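Local coordinates for protein glutamyl endopeptidase (Staphylococcus epidermidis, PDB 6PYM) that probably cleaves peptide bonds on the carbonyl side of glutamate, and also of aspartate, as a secreted serine endopeptidase of the S1B family, at residues L94-V99 against N208-I213. The protein carries 1 engineered substitution. Sequence-based numbering, arbitrary orientation.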
loop_
_atom_site.group_PDB
_atom_site.type_symbol
_atom_site.label_atom_id
_atom_site.label_comp_id
_atom_site.label_asym_id
_atom_site.label_seq_id
_atom_site.Cartn_x
_atom_site.Cartn_y
_atom_site.Cartn_z
ATOM N N LEU A 94 -2.369 2.760 -9.972
ATOM C CA LEU A 94 -3.178 2.843 -8.758
ATOM C C LEU A 94 -4.525 2.179 -8.987
ATOM O O LEU A 94 -5.192 2.446 -9.994
ATOM C CB LEU A 94 -3.419 4.301 -8.376
ATOM C CG LEU A 94 -4.301 4.535 -7.146
ATOM C CD1 LEU A 94 -3.657 3.970 -5.873
ATOM C CD2 LEU A 94 -4.613 6.020 -7.004
ATOM N N ALA A 95 -4.949 1.355 -8.038
ATOM C CA ALA A 95 -6.281 0.779 -8.063
ATOM C C ALA A 95 -6.827 0.689 -6.650
ATOM O O ALA A 95 -6.079 0.491 -5.684
ATOM C CB ALA A 95 -6.276 -0.624 -8.681
ATOM N N ILE A 96 -8.142 0.845 -6.536
ATOM C CA ILE A 96 -8.866 0.469 -5.330
ATOM C C ILE A 96 -9.271 -0.983 -5.488
ATOM O O ILE A 96 -9.762 -1.386 -6.552
ATOM C CB ILE A 96 -10.118 1.343 -5.142
ATOM C CG1 ILE A 96 -9.747 2.823 -5.006
ATOM C CG2 ILE A 96 -10.939 0.847 -3.950
ATOM C CD1 ILE A 96 -10.944 3.770 -5.116
ATOM N N LEU A 97 -9.068 -1.776 -4.448
ATOM C CA LEU A 97 -9.649 -3.111 -4.382
ATOM C C LEU A 97 -10.675 -3.093 -3.262
ATOM O O LEU A 97 -10.329 -2.886 -2.094
ATOM C CB LEU A 97 -8.602 -4.194 -4.133
ATOM C CG LEU A 97 -9.177 -5.613 -4.022
ATOM C CD1 LEU A 97 -9.795 -6.083 -5.336
ATOM C CD2 LEU A 97 -8.114 -6.580 -3.564
ATOM N N ARG A 98 -11.941 -3.266 -3.626
ATOM C CA ARG A 98 -12.988 -3.465 -2.641
ATOM C C ARG A 98 -13.006 -4.939 -2.277
ATOM O O ARG A 98 -12.943 -5.797 -3.164
ATOM C CB ARG A 98 -14.329 -3.046 -3.239
ATOM C CG ARG A 98 -15.509 -3.101 -2.293
ATOM C CD ARG A 98 -16.659 -2.274 -2.854
ATOM N NE ARG A 98 -16.356 -0.847 -2.784
ATOM C CZ ARG A 98 -16.648 0.035 -3.733
ATOM N NH1 ARG A 98 -17.252 -0.352 -4.847
ATOM N NH2 ARG A 98 -16.327 1.311 -3.564
ATOM N N VAL A 99 -13.066 -5.233 -0.982
ATOM C CA VAL A 99 -13.067 -6.601 -0.489
ATOM C C VAL A 99 -14.393 -6.901 0.193
ATOM O O VAL A 99 -15.068 -6.010 0.724
ATOM C CB VAL A 99 -11.884 -6.892 0.464
ATOM C CG1 VAL A 99 -10.564 -6.797 -0.288
ATOM C CG2 VAL A 99 -11.894 -5.942 1.656
ATOM N N ASN A 208 -14.751 9.928 -4.427
ATOM C CA ASN A 208 -15.886 9.500 -5.233
ATOM C C ASN A 208 -16.115 8.001 -5.214
ATOM O O ASN A 208 -17.146 7.542 -5.718
ATOM C CB ASN A 208 -15.742 10.037 -6.649
ATOM C CG ASN A 208 -15.938 11.532 -6.694
ATOM O OD1 ASN A 208 -16.815 12.059 -6.013
ATOM N ND2 ASN A 208 -15.107 12.223 -7.451
ATOM N N ASN A 209 -15.201 7.230 -4.633
ATOM C CA ASN A 209 -15.357 5.789 -4.530
ATOM C C ASN A 209 -15.323 5.268 -3.109
ATOM O O ASN A 209 -15.764 4.137 -2.876
ATOM C CB ASN A 209 -14.263 5.075 -5.331
ATOM C CG ASN A 209 -14.466 5.213 -6.801
ATOM O OD1 ASN A 209 -15.224 4.445 -7.394
ATOM N ND2 ASN A 209 -13.826 6.200 -7.406
ATOM N N ILE A 210 -14.832 6.056 -2.160
ATOM C CA ILE A 210 -14.600 5.616 -0.790
ATOM C C ILE A 210 -15.148 6.728 0.093
ATOM O O ILE A 210 -14.408 7.650 0.466
ATOM C CB ILE A 210 -13.103 5.382 -0.537
ATOM C CG1 ILE A 210 -12.502 4.476 -1.614
ATOM C CG2 ILE A 210 -12.882 4.782 0.844
ATOM C CD1 ILE A 210 -11.004 4.301 -1.504
ATOM N N PRO A 211 -16.442 6.712 0.412
ATOM C CA PRO A 211 -17.049 7.913 1.006
ATOM C C PRO A 211 -16.460 8.279 2.350
ATOM O O PRO A 211 -16.448 9.466 2.700
ATOM C CB PRO A 211 -18.543 7.569 1.078
ATOM C CG PRO A 211 -18.609 6.076 0.954
ATOM C CD PRO A 211 -17.435 5.670 0.113
ATOM N N ASP A 212 -15.935 7.298 3.085
ATOM C CA ASP A 212 -15.332 7.506 4.392
ATOM C C ASP A 212 -13.833 7.782 4.337
ATOM O O ASP A 212 -13.185 7.761 5.388
ATOM C CB ASP A 212 -15.634 6.321 5.328
ATOM C CG ASP A 212 -15.121 4.980 4.791
ATOM O OD1 ASP A 212 -14.841 4.867 3.582
ATOM O OD2 ASP A 212 -15.015 4.012 5.581
ATOM N N ILE A 213 -13.274 8.061 3.155
ATOM C CA ILE A 213 -11.844 8.346 3.061
ATOM C C ILE A 213 -11.475 9.485 4.005
ATOM O O ILE A 213 -12.175 10.501 4.092
ATOM C CB ILE A 213 -11.441 8.631 1.603
ATOM C CG1 ILE A 213 -9.926 8.507 1.438
ATOM C CG2 ILE A 213 -11.929 10.003 1.134
ATOM C CD1 ILE A 213 -9.447 7.072 1.313
HETATM O O HOH W 1 -17.098 2.875 -5.910
#
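Ile96 lays its CD1 methyl against the CB of Asn209, 3.6 Å away. The same methyl meets the CD1 of Ile210 at 3.7 Å, the two isoleucines touching tip to tip. The pairing illustrates a feature of the chymotrypsin-like fold: the C-terminal helix, having followed the last strand of the second beta domain, packs back on the outside of the first barrel. Here strand 95-99 of that six-stranded barrel meets the last residues of the C-terminal helix region and the type I turn from Ile210 to Ile213. With CG1 anti to its carbonyl carbon (chi1 -61°) and CD1 extended (chi2 168°), Ile96 reaches Asn209 and Ile210, while Phe205 and Leu47 from strand 45-48 also touch it. Two residues on, Arg98 forms the polar border of this apolar patch. Its chain bends at chi3 (-71°), and salt bridges to Glu45 through NE and to Glu84 through NH1 hold the guanidinium's orientation. NH2 lies 3.0 Å from Asn209 O, which sits at the edge of the guanidinium near its plane, but the angle is too poor for a hydrogen bond. A water in the guanidinium plane bridges to the Asn209 side chain instead, accepting from Arg98 NH2 and donating to Asn209 OD1, both at 2.9 Å, while Asn209 ND2 is hydrogen-bonded to the carbonyl oxygen of Phe205.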